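Local atomic coordinates of lipoprotein, putative (Bacillus anthracis, PDB entry 4NOH), a protein that is of unknown function but, as a putative lipoprotein, is probably tethered to the bacterial cell membrane and may bind lipid. Residues T4-Y9 and E144-K149; A112-D117 and E162-E167; V15-D20 and G157-E162. All blocks are in the same frame, centred on the assembly; numbering follows the deposited sequence. Where two conformers were deposited one is given.

Interaction 1 (T4-Y9 and E144-K149)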
loop_
_atom_site.group_PDB
_atom_site.type_symbol
_atom_site.label_atom_id
_atom_site.label_comp_id
_atom_site.label_asym_id
_atom_site.label_seq_id
_atom_site.Cartn_x
_atom_site.Cartn_y
_atom_site.Cartn_z
ATOM N N THR A 4 7.671 -8.021 12.761
ATOM C CA THR A 4 6.483 -8.365 13.533
ATOM C C THR A 4 5.239 -7.756 12.902
ATOM O O THR A 4 4.153 -7.833 13.449
ATOM C CB THR A 4 6.608 -7.892 14.993
ATOM O OG1 THR A 4 6.954 -6.502 15.002
ATOM C CG2 THR A 4 7.700 -8.664 15.710
ATOM N N GLY A 5 5.385 -7.134 11.735
ATOM C CA GLY A 5 4.245 -6.592 11.064
ATOM C C GLY A 5 3.790 -7.436 9.894
ATOM O O GLY A 5 4.579 -8.126 9.256
ATOM N N ILE A 6 2.503 -7.368 9.624
ATOM C CA ILE A 6 1.933 -7.967 8.408
ATOM C C ILE A 6 1.137 -6.893 7.679
ATOM O O ILE A 6 0.258 -6.227 8.266
ATOM C CB ILE A 6 1.026 -9.183 8.667
ATOM C CG1 ILE A 6 1.802 -10.269 9.453
ATOM C CG2 ILE A 6 0.526 -9.735 7.335
ATOM C CD1 ILE A 6 1.019 -11.520 9.836
ATOM N N VAL A 7 1.462 -6.684 6.414
ATOM C CA VAL A 7 0.675 -5.828 5.528
ATOM C C VAL A 7 -0.224 -6.758 4.726
ATOM O O VAL A 7 0.246 -7.762 4.195
ATOM C CB VAL A 7 1.533 -4.967 4.588
ATOM C CG1 VAL A 7 0.675 -4.269 3.530
ATOM C CG2 VAL A 7 2.329 -3.933 5.384
HETATM N N MSE A 8 -1.498 -6.433 4.659
HETATM C CA MSE A 8 -2.489 -7.232 3.951
HETATM C C MSE A 8 -3.294 -6.344 3.040
HETATM O O MSE A 8 -3.469 -5.145 3.292
HETATM C CB MSE A 8 -3.384 -7.988 4.938
HETATM C CG MSE A 8 -4.049 -7.104 5.965
HETATM SE SE MSE A 8 -4.786 -8.169 7.471
HETATM C CE MSE A 8 -3.121 -8.257 8.489
ATOM N N TYR A 9 -3.830 -6.935 1.980
ATOM C CA TYR A 9 -4.540 -6.209 0.969
ATOM C C TYR A 9 -5.784 -6.945 0.608
ATOM O O TYR A 9 -5.765 -8.160 0.467
ATOM C CB TYR A 9 -3.718 -6.118 -0.320
ATOM C CG TYR A 9 -2.310 -5.603 -0.179
ATOM C CD1 TYR A 9 -1.282 -6.458 0.196
ATOM C CD2 TYR A 9 -1.988 -4.284 -0.478
ATOM C CE1 TYR A 9 0.020 -6.018 0.268
ATOM C CE2 TYR A 9 -0.673 -3.816 -0.396
ATOM C CZ TYR A 9 0.327 -4.690 -0.005
ATOM O OH TYR A 9 1.617 -4.218 0.121
ATOM N N GLU A 144 4.036 -10.285 19.243
ATOM C CA GLU A 144 5.160 -11.189 19.086
ATOM C C GLU A 144 5.234 -11.720 17.661
ATOM O O GLU A 144 4.251 -11.718 16.919
ATOM C CB GLU A 144 5.044 -12.364 20.071
ATOM C CG GLU A 144 4.820 -11.941 21.524
ATOM C CD GLU A 144 5.078 -13.026 22.561
ATOM O OE1 GLU A 144 4.869 -14.226 22.277
ATOM O OE2 GLU A 144 5.495 -12.660 23.692
ATOM N N ASN A 145 6.427 -12.173 17.295
ATOM C CA ASN A 145 6.690 -12.777 16.006
ATOM C C ASN A 145 5.527 -13.634 15.486
ATOM O O ASN A 145 5.260 -14.705 16.031
ATOM C CB ASN A 145 7.905 -13.709 16.178
ATOM C CG ASN A 145 8.303 -14.370 14.893
ATOM O OD1 ASN A 145 7.885 -13.941 13.814
ATOM N ND2 ASN A 145 9.120 -15.410 14.990
ATOM N N PRO A 146 4.851 -13.187 14.412
ATOM C CA PRO A 146 3.725 -13.945 13.827
ATOM C C PRO A 146 4.114 -14.745 12.580
ATOM O O PRO A 146 3.237 -15.300 11.890
ATOM C CB PRO A 146 2.769 -12.832 13.421
ATOM C CG PRO A 146 3.704 -11.776 12.921
ATOM C CD PRO A 146 4.924 -11.839 13.815
ATOM N N LYS A 147 5.413 -14.859 12.317
ATOM C CA LYS A 147 5.869 -15.476 11.064
ATOM C C LYS A 147 5.626 -16.971 10.913
ATOM O O LYS A 147 5.344 -17.437 9.802
ATOM C CB LYS A 147 7.355 -15.162 10.847
ATOM C CG LYS A 147 8.016 -15.815 9.631
ATOM C CD LYS A 147 9.475 -15.356 9.518
ATOM C CE LYS A 147 10.304 -16.177 8.535
ATOM N NZ LYS A 147 9.882 -16.023 7.109
ATOM N N GLU A 148 5.630 -17.714 12.011
ATOM C CA GLU A 148 5.619 -19.174 11.879
ATOM C C GLU A 148 4.255 -19.859 11.753
ATOM O O GLU A 148 4.172 -20.959 11.205
ATOM C CB GLU A 148 6.454 -19.794 13.019
ATOM C CG GLU A 148 7.866 -19.206 13.122
ATOM C CD GLU A 148 8.666 -19.334 11.825
ATOM O OE1 GLU A 148 8.435 -20.309 11.066
ATOM O OE2 GLU A 148 9.540 -18.467 11.574
ATOM N N LYS A 149 3.194 -19.218 12.221
ATOM C CA LYS A 149 1.878 -19.818 12.151
ATOM C C LYS A 149 0.809 -18.836 11.644
ATOM O O LYS A 149 0.059 -19.155 10.717
ATOM C CB LYS A 149 1.483 -20.366 13.534
ATOM C CG LYS A 149 0.183 -21.170 13.565
ATOM C CD LYS A 149 0.329 -22.572 12.989
ATOM C CE LYS A 149 -1.006 -23.302 13.009
ATOM N NZ LYS A 149 -0.858 -24.749 12.673
#

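Interaction 2 (A112-D117 and E162-E167)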
loop_
_atom_site.group_PDB
_atom_site.type_symbol
_atom_site.label_atom_id
_atom_site.label_comp_id
_atom_site.label_asym_id
_atom_site.label_seq_id
_atom_site.Cartn_x
_atom_site.Cartn_y
_atom_site.Cartn_z
ATOM N N ALA A 112 8.425 -5.233 0.159
ATOM C CA ALA A 112 8.501 -5.833 -1.156
ATOM C C ALA A 112 7.316 -5.338 -1.962
ATOM O O ALA A 112 6.294 -4.931 -1.399
ATOM C CB ALA A 112 8.427 -7.348 -1.020
ATOM N N ARG A 113 7.415 -5.421 -3.274
ATOM C CA ARG A 113 6.332 -5.054 -4.160
ATOM C C ARG A 113 5.282 -6.139 -4.151
ATOM O O ARG A 113 5.500 -7.235 -4.668
ATOM C CB ARG A 113 6.870 -4.904 -5.562
ATOM C CG ARG A 113 5.843 -4.295 -6.528
ATOM C CD ARG A 113 6.329 -4.258 -7.978
ATOM N NE ARG A 113 7.690 -3.773 -7.910
ATOM C CZ ARG A 113 8.019 -2.505 -7.730
ATOM N NH1 ARG A 113 7.106 -1.540 -7.828
ATOM N NH2 ARG A 113 9.268 -2.210 -7.480
ATOM N N LYS A 114 4.149 -5.875 -3.540
ATOM C CA LYS A 114 3.074 -6.846 -3.439
ATOM C C LYS A 114 1.765 -6.194 -3.867
ATOM O O LYS A 114 1.591 -4.990 -3.721
ATOM C CB LYS A 114 2.970 -7.350 -1.991
ATOM C CG LYS A 114 4.162 -8.138 -1.520
ATOM C CD LYS A 114 4.277 -9.482 -2.192
ATOM C CE LYS A 114 5.462 -10.251 -1.671
ATOM N NZ LYS A 114 5.621 -11.595 -2.305
ATOM N N TYR A 115 0.870 -7.014 -4.431
ATOM C CA TYR A 115 -0.505 -6.625 -4.782
ATOM C C TYR A 115 -0.676 -5.752 -6.022
ATOM O O TYR A 115 -1.741 -5.735 -6.630
ATOM C CB TYR A 115 -1.206 -5.968 -3.592
ATOM C CG TYR A 115 -2.725 -5.916 -3.697
ATOM C CD1 TYR A 115 -3.457 -7.083 -3.711
ATOM C CD2 TYR A 115 -3.423 -4.701 -3.686
ATOM C CE1 TYR A 115 -4.828 -7.052 -3.769
ATOM C CE2 TYR A 115 -4.820 -4.679 -3.734
ATOM C CZ TYR A 115 -5.489 -5.874 -3.769
ATOM O OH TYR A 115 -6.867 -5.909 -3.819
ATOM N N THR A 116 0.388 -5.091 -6.435
ATOM C CA THR A 116 0.314 -4.188 -7.563
ATOM C C THR A 116 1.679 -4.096 -8.238
ATOM O O THR A 116 2.650 -4.656 -7.748
ATOM C CB THR A 116 -0.124 -2.797 -7.049
ATOM O OG1 THR A 116 -0.373 -1.913 -8.146
ATOM C CG2 THR A 116 0.905 -2.203 -6.123
ATOM N N ASP A 117 1.724 -3.451 -9.403
ATOM C CA ASP A 117 2.970 -3.154 -10.068
ATOM C C ASP A 117 3.460 -1.734 -9.721
ATOM O O ASP A 117 4.654 -1.522 -9.467
ATOM C CB ASP A 117 2.790 -3.265 -11.568
ATOM C CG ASP A 117 2.451 -4.642 -11.990
ATOM O OD1 ASP A 117 3.339 -5.519 -11.858
ATOM O OD2 ASP A 117 1.368 -4.860 -12.557
ATOM N N GLU A 162 -3.712 -10.715 -0.500
ATOM C CA GLU A 162 -2.273 -10.764 -0.431
ATOM C C GLU A 162 -1.831 -10.295 0.946
ATOM O O GLU A 162 -2.548 -9.573 1.627
ATOM C CB GLU A 162 -1.696 -9.843 -1.517
ATOM C CG GLU A 162 -0.174 -9.819 -1.617
ATOM C CD GLU A 162 0.446 -11.191 -1.848
ATOM O OE1 GLU A 162 0.884 -11.468 -2.987
ATOM O OE2 GLU A 162 0.460 -12.025 -0.908
ATOM N N ALA A 163 -0.670 -10.775 1.376
ATOM C CA ALA A 163 -0.113 -10.410 2.663
ATOM C C ALA A 163 1.376 -10.652 2.651
ATOM O O ALA A 163 1.861 -11.541 1.969
ATOM C CB ALA A 163 -0.774 -11.195 3.793
ATOM N N HIS A 164 2.113 -9.834 3.403
ATOM C CA HIS A 164 3.549 -9.992 3.519
ATOM C C HIS A 164 4.048 -9.487 4.852
ATOM O O HIS A 164 3.422 -8.610 5.477
ATOM C CB HIS A 164 4.330 -9.384 2.321
ATOM C CG HIS A 164 4.049 -7.937 2.020
ATOM N ND1 HIS A 164 5.058 -7.041 1.747
ATOM C CD2 HIS A 164 2.892 -7.257 1.852
ATOM C CE1 HIS A 164 4.530 -5.864 1.440
ATOM N NE2 HIS A 164 3.219 -5.978 1.467
HETATM N N MSE A 165 5.179 -10.038 5.279
HETATM C CA MSE A 165 5.819 -9.641 6.518
HETATM C C MSE A 165 6.598 -8.381 6.287
HETATM O O MSE A 165 7.332 -8.246 5.283
HETATM C CB MSE A 165 6.833 -10.686 6.967
HETATM C CG MSE A 165 6.161 -12.024 7.265
HETATM SE SE MSE A 165 5.191 -12.036 8.976
HETATM C CE MSE A 165 6.389 -11.085 10.211
ATOM N N VAL A 166 6.527 -7.483 7.256
ATOM C CA VAL A 166 7.218 -6.232 7.147
ATOM C C VAL A 166 7.824 -5.802 8.467
ATOM O O VAL A 166 7.344 -6.177 9.528
ATOM C CB VAL A 166 6.265 -5.103 6.656
ATOM C CG1 VAL A 166 5.572 -5.483 5.348
ATOM C CG2 VAL A 166 5.212 -4.726 7.710
ATOM N N GLU A 167 8.892 -5.010 8.396
ATOM C CA GLU A 167 9.488 -4.435 9.596
ATOM C C GLU A 167 8.728 -3.154 9.915
ATOM O O GLU A 167 8.554 -2.281 9.051
ATOM C CB GLU A 167 10.981 -4.174 9.393
ATOM C CG GLU A 167 11.744 -5.468 9.194
ATOM C CD GLU A 167 13.247 -5.307 9.211
ATOM O OE1 GLU A 167 13.745 -4.177 9.017
ATOM O OE2 GLU A 167 13.933 -6.336 9.412
HETATM O O HOH W 1 2.992 -13.150 -2.333
HETATM O O HOH W 2 1.547 -9.757 -4.966
#

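Interaction 3 (V15-D20 and G157-E162)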
loop_
_atom_site.group_PDB
_atom_site.type_symbol
_atom_site.label_atom_id
_atom_site.label_comp_id
_atom_site.label_asym_id
_atom_site.label_seq_id
_atom_site.Cartn_x
_atom_site.Cartn_y
_atom_site.Cartn_z
ATOM N N VAL A 15 -10.069 -7.807 5.298
ATOM C CA VAL A 15 -9.001 -7.266 6.126
ATOM C C VAL A 15 -9.505 -7.161 7.553
ATOM O O VAL A 15 -8.833 -7.596 8.506
ATOM C CB VAL A 15 -8.523 -5.887 5.604
ATOM C CG1 VAL A 15 -7.596 -5.222 6.612
ATOM C CG2 VAL A 15 -7.884 -6.043 4.248
ATOM N N GLN A 16 -10.696 -6.607 7.720
ATOM C CA GLN A 16 -11.270 -6.477 9.058
ATOM C C GLN A 16 -11.470 -7.829 9.737
ATOM O O GLN A 16 -11.226 -7.978 10.941
ATOM C CB GLN A 16 -12.630 -5.770 8.986
ATOM C CG GLN A 16 -13.201 -5.432 10.344
ATOM C CD GLN A 16 -12.314 -4.467 11.099
ATOM O OE1 GLN A 16 -12.056 -3.340 10.633
ATOM N NE2 GLN A 16 -11.841 -4.887 12.267
ATOM N N GLN A 17 -11.972 -8.813 9.002
ATOM C CA GLN A 17 -12.180 -10.135 9.585
ATOM C C GLN A 17 -10.864 -10.733 10.063
ATOM O O GLN A 17 -10.840 -11.486 11.019
ATOM C CB GLN A 17 -12.840 -11.100 8.599
ATOM C CG GLN A 17 -14.305 -10.806 8.310
ATOM C CD GLN A 17 -14.922 -11.865 7.429
ATOM O OE1 GLN A 17 -14.783 -13.052 7.690
ATOM N NE2 GLN A 17 -15.611 -11.442 6.381
ATOM N N THR A 18 -9.789 -10.430 9.345
ATOM C CA THR A 18 -8.487 -10.955 9.702
ATOM C C THR A 18 -7.992 -10.272 10.972
ATOM O O THR A 18 -7.504 -10.938 11.875
ATOM C CB THR A 18 -7.508 -10.784 8.541
ATOM O OG1 THR A 18 -8.014 -11.518 7.407
ATOM C CG2 THR A 18 -6.145 -11.304 8.926
HETATM N N MSE A 19 -8.133 -8.956 11.042
HETATM C CA MSE A 19 -7.766 -8.232 12.257
HETATM C C MSE A 19 -8.539 -8.812 13.408
HETATM O O MSE A 19 -7.967 -9.163 14.454
HETATM C CB MSE A 19 -8.144 -6.757 12.148
HETATM C CG MSE A 19 -7.434 -6.086 10.984
HETATM SE SE MSE A 19 -5.496 -6.018 11.337
HETATM C CE MSE A 19 -5.125 -4.623 10.014
ATOM N N ASP A 20 -9.849 -8.974 13.216
ATOM C CA ASP A 20 -10.720 -9.475 14.274
ATOM C C ASP A 20 -10.275 -10.857 14.763
ATOM O O ASP A 20 -10.244 -11.115 15.950
ATOM C CB ASP A 20 -12.196 -9.549 13.832
ATOM C CG ASP A 20 -12.807 -8.177 13.543
ATOM O OD1 ASP A 20 -12.203 -7.135 13.885
ATOM O OD2 ASP A 20 -13.911 -8.138 12.939
ATOM N N GLY A 157 -5.503 -18.628 3.806
ATOM C CA GLY A 157 -6.871 -18.222 3.913
ATOM C C GLY A 157 -7.407 -17.482 2.710
ATOM O O GLY A 157 -6.671 -17.142 1.781
ATOM N N SER A 158 -8.704 -17.213 2.761
ATOM C CA SER A 158 -9.420 -16.565 1.675
ATOM C C SER A 158 -10.000 -15.223 2.070
ATOM O O SER A 158 -10.906 -14.735 1.406
ATOM C CB SER A 158 -10.589 -17.448 1.254
ATOM O OG SER A 158 -10.190 -18.793 1.014
ATOM N N LYS A 159 -9.532 -14.650 3.173
ATOM C CA LYS A 159 -10.075 -13.366 3.637
ATOM C C LYS A 159 -9.382 -12.205 2.959
ATOM O O LYS A 159 -10.039 -11.238 2.525
ATOM C CB LYS A 159 -9.988 -13.263 5.156
ATOM C CG LYS A 159 -10.851 -14.298 5.870
ATOM C CD LYS A 159 -10.698 -14.226 7.380
ATOM C CE LYS A 159 -11.500 -15.302 8.078
ATOM N NZ LYS A 159 -11.161 -15.304 9.528
ATOM N N VAL A 160 -8.056 -12.284 2.848
ATOM C CA VAL A 160 -7.326 -11.234 2.150
ATOM C C VAL A 160 -6.690 -11.802 0.892
ATOM O O VAL A 160 -6.431 -13.010 0.791
ATOM C CB VAL A 160 -6.268 -10.567 3.017
ATOM C CG1 VAL A 160 -6.930 -9.921 4.216
ATOM C CG2 VAL A 160 -5.190 -11.537 3.440
ATOM N N GLU A 161 -6.481 -10.891 -0.068
ATOM C CA GLU A 161 -5.931 -11.202 -1.404
ATOM C C GLU A 161 -4.404 -11.383 -1.429
ATOM O O GLU A 161 -3.868 -12.124 -2.276
ATOM C CB GLU A 161 -6.348 -10.094 -2.389
ATOM C CG GLU A 161 -7.872 -9.985 -2.518
ATOM C CD GLU A 161 -8.375 -8.890 -3.434
ATOM O OE1 GLU A 161 -7.621 -8.396 -4.294
ATOM O OE2 GLU A 161 -9.572 -8.541 -3.300
ATOM N N GLU A 162 -3.712 -10.715 -0.500
ATOM C CA GLU A 162 -2.273 -10.764 -0.431
ATOM C C GLU A 162 -1.831 -10.295 0.946
ATOM O O GLU A 162 -2.548 -9.573 1.627
ATOM C CB GLU A 162 -1.696 -9.843 -1.517
ATOM C CG GLU A 162 -0.174 -9.819 -1.617
ATOM C CD GLU A 162 0.446 -11.191 -1.848
ATOM O OE1 GLU A 162 0.884 -11.468 -2.987
ATOM O OE2 GLU A 162 0.460 -12.025 -0.908
HETATM O O HOH W 3 -14.417 -14.432 10.080
#

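Interaction 1 (T4-Y9 and E144-K149)
Ile6 and Pro146 carry the apolar part of this contact, their side chains running antiparallel, side by side, so that the tip of one lies alongside the ring of the other. Ile6 has CG1 beside its backbone N (chi1 -57°) and is fully extended beyond (chi2 178°), which pushes CD1 to within 4.1 Å of Pro146 CG; the ring atom CB is almost as near. A long, branched apolar chain suits this place because it can both fill a strand position and reach the neighbouring loop. The other end of the proline ring leans on the backbone of Thr4: Pro146 CD lies 3.8 Å from Thr4 CA, and Pro146 CG is 4.0 Å from Thr4 O. Strand 5-10, which Ile6 belongs to, runs antiparallel between strands 134-142 and 162-166 in the large mixed sheet, and Pro146 sits in the connection from strand 134-142 to helix 150-156, tucked against the start of strand 5-10, next to the edge of the sheet. Phe142 and the selenomethionine Met165 also touch Ile6, and Met165 reaches Pro146 as well, so the ring is buried among apolar neighbours. Thr4 makes the outer part of the contact. Its small OG1 sits between N and the carbonyl carbon, which leaves the methyl CG2 to pass 4.1 Å from Asn145 N. The Asn145 side chain itself turns away from the strand and shapes the loop instead, with CG anti to the backbone N (chi1 -178°). In an Asx turn, Asn145 OD1 accepts from Lys147 N at 3.0 Å, the N-H pointing well at the oxygen although the donor stands above the carbonyl plane. That turn brackets Pro146, and the chain reaches the N-cap position of helix 150-156 at Lys149.

Interaction 2 (A112-D117 and E162-E167)
Strand 162-166 is the outermost strand at one end of the large mixed sheet, and the loop between strands 107-109 and 118-122 lies against its side chains, running nearly antiparallel to it. His164 is the platform. Lys114 CG sits over the centre of one face of the imidazole, 3.5 Å from the ring centroid and 8° off the normal, a CH-pi contact; Val166 CG1 lies over the opposite face toward the rim. The aliphatic stem of a lysine suits this role, since it covers a ring while the bend at chi2 carries the extended remainder and NZ toward water. The imidazole's rotation is fixed further by His164 NE2, hydrogen-bonded to Tyr9 OH. Glu162 lies roughly perpendicular to Lys114. Its OE1 receives one hydrogen bond at 2.8 Å from the water that accepts from Lys114 NZ, and another at 2.7 Å from a second water, which in turn takes the N-H of Tyr115 N at 2.9 Å. Glu162 OE2 uses its anti lone pair for Ala163 N, also 2.8 Å away, and pairs with Lys155, so the carboxylate probably stays ionised. Tyr115 CD1 approaches Glu162 CB at 3.9 Å; its ring stacks on Tyr9, and its hydroxyl is bonded to Glu161. A CH-pi contact and water bridges, without direct hydrogen bonds, thus join the two segments: a loop laid over the face of a beta-sheet at its last strand.

Interaction 3 (V15-D20 and G157-E162)
The flat groups on the helix side are the amides of Gln16 and Gln17 and the carboxylate of Asp20. Gln16 NE2 reaches one turn along to Asp20 OD1 at 2.8 Å; the acceptor lies in the Gln16 amide plane, while the amide meets the carboxylate from above its plane. The Gln17 amide presents OE1 to a water at 2.8 Å, which makes a weak link to Lys159 NZ, and OE1 also lies 4.0 Å from Lys159 CE. Lys159 is extended throughout beyond CG and lies roughly perpendicular to Gln17, its methylenes lying against the helix and its NZ hydrogen-bonded to Gln21. The partner segment joins helix 150-156 to strand 162-166, and ends in a classic beta bulge, where Glu161 and Glu162 both face Tyr9. Just before the bulge, Val160 points toward the helix: CG1 lies 3.9 Å from Val15 CA and 4.0 Å from Val15 CG2. Beta-branched valines suit such close approach, being compact and rigid. Thr18 OG1, 3.7 Å from Val160 CG1 and 3.5 Å from Lys159 CB, is buried, but it hydrogen-bonds back to Gly14 O, which lets a hydroxyl sit against hydrocarbon. Met8 and Ile154 border the same apolar patch.

The segments alternate along the chain: 4-9, 15-20 and 112-117 come first, then 144-149, 157-162 and 162-167 return to them, so each contact ties the C-terminal part to earlier chain. Interactions 1 and 2 meet on adjacent antiparallel strands, 5-10 and 162-166, with centres about 12 Å apart. Interaction 3, centred about 12 Å from the centre of interaction 1 and about 14 Å from that of interaction 2, shares Glu162 with the latter. Interaction 2 lies on one side of these strands; helix 12-21, which follows strand 5-10 directly, brings interaction 3 to the other. Tyr9, ending segment 4-9, meets segments 112-117, 157-162 and 162-167, and the contacts fasten both termini into one end of the large sheet.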